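Local coordinates for ribosomal RNA methyltransferase, putative (Plasmodium falciparum, PDB 2PLW), which probably methylates ribosomal RNA at a uridine 2'-hydroxyl, as in the RlmE family, with S-adenosylmethionine, which is bound in this methyltransferase domain, as the methyl donor, at residues 150-156 against 187-193; 10-15 against 39-43. All blocks are in the same frame, centred on the assembly; numbering follows the deposited sequence.

Contact 1. Residues 150-156 against 187-193; sequences YIVKMYL and REIYLVC
The antiparallel pair of strands 148-155 and 188-196, at the active-site side of the methyltransferase sheet, joins Lys153 to Tyr190 and Glu188. Lys153 lies opposite Tyr190 in a non-hydrogen-bonded pair. With its CG anti to the backbone N (chi1 -170°), the lysine places that atom over one face of the tyrosine ring, offset toward the rim, 4.2 Å from the centroid in a CH-pi contact, and CB comes to 3.3 Å from Tyr190 CE1. The chain then bends at chi3, and NZ is left in a long salt bridge with Glu188 OE2 (4.0 Å). Its stronger partner is Asp113 OD1, which also bonds Tyr190 OH, so one carboxylate oxygen holds the polar ends of both residues. Lys153 is the predicted proton acceptor, and its side chain lies about 4 Å, nearest atoms, from the bound S-adenosylmethionine. The Glu188 side chain lies alongside that of Tyr155, carboxylate and ring planes 27° apart, with CG 3.4 Å from Tyr155 CD1; a water links Glu188 OE2 to Tyr155 OH.

In the seven-stranded Rossmann-like sheet of class I methyltransferases, strand 188-196 runs antiparallel between strands 148-155 and 171-176. Paired N-H...O bonds join Tyr150 to Cys193, Val152 to Leu191 and Met154 to Ile189; Leu156 N adds a bond to Arg187 O. The face bearing Met154, Ile189 and Leu191 is largely apolar and packs under helices 122-143 and 160-168. Met154 CG, set between backbone N and carbonyl carbon (chi1 72°), meets Ile189 CD1 at 3.8 Å, while Cys193 SG approaches the Tyr150 ring obliquely, 3.9 Å from CD2. Past the strand end, Leu156 CD2 sits over one face of the Arg187 guanidinium, 4.0 Å from CZ.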
# COMPACT_ATOMS: atom_id res chain seq x y z
N TYR A 150 4.72 -2.64 5.47
CA TYR A 150 3.48 -2.71 4.69
C TYR A 150 2.43 -1.96 5.46
O TYR A 150 2.21 -2.28 6.63
CB TYR A 150 3.09 -4.17 4.56
CG TYR A 150 1.70 -4.43 3.99
CD1 TYR A 150 1.29 -3.80 2.80
CD2 TYR A 150 0.87 -5.40 4.56
CE1 TYR A 150 0.02 -4.09 2.22
CE2 TYR A 150 -0.39 -5.69 4.00
CZ TYR A 150 -0.80 -5.04 2.83
OH TYR A 150 -2.03 -5.31 2.26
N ILE A 151 1.80 -0.98 4.81
CA ILE A 151 0.70 -0.23 5.43
C ILE A 151 -0.51 -0.27 4.52
O ILE A 151 -0.43 0.02 3.34
CB ILE A 151 1.11 1.23 5.74
CG1 ILE A 151 2.36 1.20 6.62
CG2 ILE A 151 -0.05 1.92 6.45
CD1 ILE A 151 2.88 2.58 7.00
N VAL A 152 -1.65 -0.71 5.06
CA VAL A 152 -2.82 -0.88 4.21
C VAL A 152 -4.06 -0.32 4.89
O VAL A 152 -4.30 -0.58 6.08
CB VAL A 152 -3.01 -2.36 3.80
CG1 VAL A 152 -3.13 -3.29 5.02
CG2 VAL A 152 -4.20 -2.53 2.84
N LYS A 153 -4.82 0.46 4.14
CA LYS A 153 -6.09 1.00 4.65
C LYS A 153 -7.23 -0.01 4.55
O LYS A 153 -7.29 -0.81 3.63
CB LYS A 153 -6.44 2.30 3.91
CG LYS A 153 -7.60 3.08 4.52
CD LYS A 153 -7.83 4.40 3.79
CE LYS A 153 -8.25 4.30 2.35
NZ LYS A 153 -8.31 5.66 1.73
N MET A 154 -8.16 0.05 5.51
CA MET A 154 -9.41 -0.69 5.35
C MET A 154 -10.50 -0.02 6.17
O MET A 154 -10.19 0.78 7.08
CB MET A 154 -9.26 -2.14 5.79
CG MET A 154 -9.14 -2.34 7.31
SD MET A 154 -9.20 -4.08 7.80
CE MET A 154 -10.74 -4.62 7.04
N TYR A 155 -11.76 -0.35 5.85
CA TYR A 155 -12.88 0.04 6.72
C TYR A 155 -12.85 -0.81 7.97
O TYR A 155 -12.90 -2.04 7.88
CB TYR A 155 -14.25 -0.09 6.02
CG TYR A 155 -14.47 0.97 4.98
CD1 TYR A 155 -14.49 2.32 5.32
CD2 TYR A 155 -14.63 0.62 3.64
CE1 TYR A 155 -14.67 3.30 4.34
CE2 TYR A 155 -14.81 1.59 2.66
CZ TYR A 155 -14.83 2.92 3.02
OH TYR A 155 -15.01 3.89 2.06
N LEU A 156 -12.76 -0.16 9.13
CA LEU A 156 -12.75 -0.86 10.40
C LEU A 156 -14.07 -1.60 10.59
O LEU A 156 -15.15 -1.09 10.27
CB LEU A 156 -12.54 0.12 11.56
CG LEU A 156 -12.59 -0.44 13.00
CD1 LEU A 156 -11.38 -1.26 13.37
CD2 LEU A 156 -12.73 0.70 14.02
N ARG A 187 -15.90 4.02 9.35
CA ARG A 187 -14.58 4.50 9.81
C ARG A 187 -13.44 3.71 9.16
O ARG A 187 -13.57 2.52 8.91
CB ARG A 187 -14.47 4.36 11.33
CG ARG A 187 -15.18 5.42 12.16
CD ARG A 187 -15.87 4.76 13.32
NE ARG A 187 -15.02 4.57 14.49
CZ ARG A 187 -15.14 3.56 15.35
NH1 ARG A 187 -14.33 3.49 16.41
NH2 ARG A 187 -16.05 2.60 15.16
N GLU A 188 -12.31 4.38 8.92
CA GLU A 188 -11.14 3.76 8.29
C GLU A 188 -9.93 3.75 9.20
O GLU A 188 -9.73 4.65 10.02
CB GLU A 188 -10.77 4.49 7.01
CG GLU A 188 -11.63 4.11 5.82
CD GLU A 188 -11.37 4.99 4.62
OE1 GLU A 188 -10.85 6.12 4.82
OE2 GLU A 188 -11.68 4.56 3.48
N ILE A 189 -9.12 2.70 9.07
CA ILE A 189 -7.90 2.57 9.86
C ILE A 189 -6.82 2.14 8.89
O ILE A 189 -7.14 1.75 7.76
CB ILE A 189 -8.00 1.51 11.00
CG1 ILE A 189 -8.47 0.14 10.48
CG2 ILE A 189 -8.93 1.99 12.15
CD1 ILE A 189 -7.33 -0.85 10.28
N TYR A 190 -5.57 2.23 9.33
CA TYR A 190 -4.47 1.60 8.61
C TYR A 190 -3.90 0.49 9.48
O TYR A 190 -3.76 0.66 10.68
CB TYR A 190 -3.38 2.62 8.26
CG TYR A 190 -3.82 3.67 7.27
CD1 TYR A 190 -3.70 3.44 5.88
CD2 TYR A 190 -4.34 4.89 7.70
CE1 TYR A 190 -4.08 4.41 4.96
CE2 TYR A 190 -4.73 5.87 6.78
CZ TYR A 190 -4.61 5.61 5.42
OH TYR A 190 -5.01 6.60 4.54
N LEU A 191 -3.56 -0.64 8.85
CA LEU A 191 -2.79 -1.68 9.50
C LEU A 191 -1.32 -1.42 9.12
O LEU A 191 -0.99 -1.41 7.95
CB LEU A 191 -3.23 -3.07 9.07
CG LEU A 191 -4.69 -3.42 9.39
CD1 LEU A 191 -5.22 -4.57 8.48
CD2 LEU A 191 -4.86 -3.76 10.86
N VAL A 192 -0.51 -1.11 10.12
CA VAL A 192 0.90 -0.79 9.95
C VAL A 192 1.75 -1.99 10.32
O VAL A 192 1.76 -2.42 11.49
CB VAL A 192 1.30 0.44 10.82
CG1 VAL A 192 2.77 0.78 10.60
CG2 VAL A 192 0.44 1.60 10.44
N CYS A 193 2.47 -2.55 9.34
CA CYS A 193 3.15 -3.80 9.55
C CYS A 193 4.64 -3.59 9.34
O CYS A 193 5.06 -3.14 8.27
CB CYS A 193 2.66 -4.84 8.52
SG CYS A 193 0.85 -5.00 8.47
O HOH W 1 -12.61 5.50 1.41

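Contact 2. Residues 10-15 against 39-43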
# COMPACT_ATOMS: atom_id res chain seq x y z
N LEU A 10 -0.59 10.52 4.85
CA LEU A 10 0.73 9.88 4.76
C LEU A 10 1.76 10.60 5.61
O LEU A 10 2.58 9.98 6.30
CB LEU A 10 1.19 9.71 3.31
CG LEU A 10 2.50 8.91 3.20
CD1 LEU A 10 2.40 7.48 3.80
CD2 LEU A 10 2.89 8.82 1.74
N ILE A 11 1.70 11.94 5.59
CA ILE A 11 2.57 12.74 6.47
C ILE A 11 2.40 12.32 7.95
O ILE A 11 3.38 12.13 8.67
CB ILE A 11 2.30 14.25 6.25
CG1 ILE A 11 2.78 14.67 4.86
CG2 ILE A 11 2.97 15.09 7.35
CD1 ILE A 11 2.12 15.93 4.32
N GLU A 12 1.16 12.15 8.40
CA GLU A 12 0.87 11.71 9.75
C GLU A 12 1.45 10.32 10.01
O GLU A 12 2.10 10.08 11.03
CB GLU A 12 -0.65 11.73 9.97
CG GLU A 12 -1.13 11.15 11.29
CD GLU A 12 -2.66 11.10 11.40
OE1 GLU A 12 -3.36 11.69 10.54
OE2 GLU A 12 -3.14 10.46 12.38
N LEU A 13 1.22 9.40 9.07
CA LEU A 13 1.72 8.04 9.19
C LEU A 13 3.24 8.00 9.31
O LEU A 13 3.78 7.32 10.19
CB LEU A 13 1.27 7.19 8.00
CG LEU A 13 -0.19 6.71 8.05
CD1 LEU A 13 -0.58 6.20 6.66
CD2 LEU A 13 -0.35 5.63 9.11
N ASP A 14 3.93 8.71 8.43
CA ASP A 14 5.39 8.69 8.42
C ASP A 14 5.95 9.42 9.63
O ASP A 14 6.96 9.03 10.18
CB ASP A 14 5.98 9.25 7.13
CG ASP A 14 7.49 9.01 7.04
OD1 ASP A 14 7.92 7.84 7.14
OD2 ASP A 14 8.26 9.99 6.96
N ASN A 15 5.27 10.48 10.05
CA ASN A 15 5.66 11.17 11.30
C ASN A 15 5.65 10.26 12.54
O ASN A 15 6.50 10.38 13.42
CB ASN A 15 4.76 12.39 11.51
CG ASN A 15 5.17 13.57 10.67
OD1 ASN A 15 6.25 13.58 10.04
ND2 ASN A 15 4.32 14.59 10.66
N VAL A 39 4.32 13.16 -1.50
CA VAL A 39 4.86 13.16 -0.13
C VAL A 39 6.12 12.30 -0.06
O VAL A 39 7.13 12.68 0.54
CB VAL A 39 3.82 12.62 0.89
CG1 VAL A 39 4.47 12.30 2.23
CG2 VAL A 39 2.67 13.62 1.07
N ILE A 40 6.07 11.13 -0.70
CA ILE A 40 7.21 10.24 -0.75
C ILE A 40 8.42 10.92 -1.40
O ILE A 40 9.54 10.80 -0.90
CB ILE A 40 6.87 8.88 -1.45
CG1 ILE A 40 5.80 8.12 -0.66
CG2 ILE A 40 8.15 8.02 -1.57
CD1 ILE A 40 5.08 7.01 -1.51
N LEU A 41 8.17 11.64 -2.49
CA LEU A 41 9.23 12.45 -3.13
C LEU A 41 9.83 13.48 -2.17
O LEU A 41 11.05 13.56 -2.06
CB LEU A 41 8.73 13.11 -4.41
CG LEU A 41 8.58 12.28 -5.67
CD1 LEU A 41 7.79 13.07 -6.69
CD2 LEU A 41 9.95 11.89 -6.28
N GLU A 42 8.99 14.24 -1.48
CA GLU A 42 9.45 15.25 -0.52
C GLU A 42 10.32 14.70 0.59
O GLU A 42 11.35 15.28 0.96
CB GLU A 42 8.26 15.92 0.16
CG GLU A 42 7.52 16.87 -0.71
CD GLU A 42 6.26 17.37 -0.05
OE1 GLU A 42 5.82 16.78 0.98
OE2 GLU A 42 5.69 18.34 -0.58
N ARG A 43 9.87 13.59 1.17
CA ARG A 43 10.51 13.02 2.33
C ARG A 43 11.77 12.25 1.96
O ARG A 43 12.58 11.95 2.82
CB ARG A 43 9.52 12.17 3.10
CG ARG A 43 8.36 13.00 3.57
CD ARG A 43 7.82 12.53 4.86
NE ARG A 43 7.22 13.64 5.57
CZ ARG A 43 7.04 13.68 6.88
NH1 ARG A 43 7.39 12.65 7.64
NH2 ARG A 43 6.47 14.74 7.43
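The guanidinium of Arg43 has Ile11 O over one face and two acceptors, Asp14 OD2 and Asn15 OD1, in its plane at the edge. NH1 and NH2 reach end-on to Asn15 OD1, at 2.8 Å from NH1 and 2.9 Å from NH2, both from the same face of the amide, whose plane is turned 47° from the guanidinium. NH1 also gives a fairly straight bond (160°) to the anti side of Asp14 OD2, 2.9 Å away, with the carboxylate nearly upright to the guanidinium. A bend at chi2 helps carry the arginine from the last turn of helix 35-43 across to helix 7-17. Deeper in, Leu10 CD2 meets Ile40 CG1 at 3.8 Å, and Val39 CG1 lies 3.9 Å from both Leu10 CD2 and Ile11 CG1. The axes of the two short helical segments approach to 11.0 Å, at an angle of 43°, side by side against the sheet, where Leu10 and Ile40 both touch Leu111. Asp14 OD1 accepts from the backbone N of Phe19 and Leu20, so the buried carboxylate, probably ionised beside Arg43, ties the arginine to the chain just beyond helix 7-17.

How the contacts relate
Contact 2 comes first along the chain and is complete before contact 1 opens; their centres are 16 Å apart within the one FtsJ-like domain. Contact 1 lies in the sheet itself, whereas contact 2 joins helices 7-17 and 35-43, which pack on the sheet face of Lys153 and Tyr190; helices 122-143 and 160-168 cover the Met154 face. The two contacts meet directly where Tyr190 CD2 packs against Leu13 CD1 at 4.1 Å. Trp36, a residue that binds S-adenosylmethionine, brings both to the cofactor site: its side chain touches Leu10 and Leu13 and lies about 3 Å, nearest atoms, from that of Tyr190.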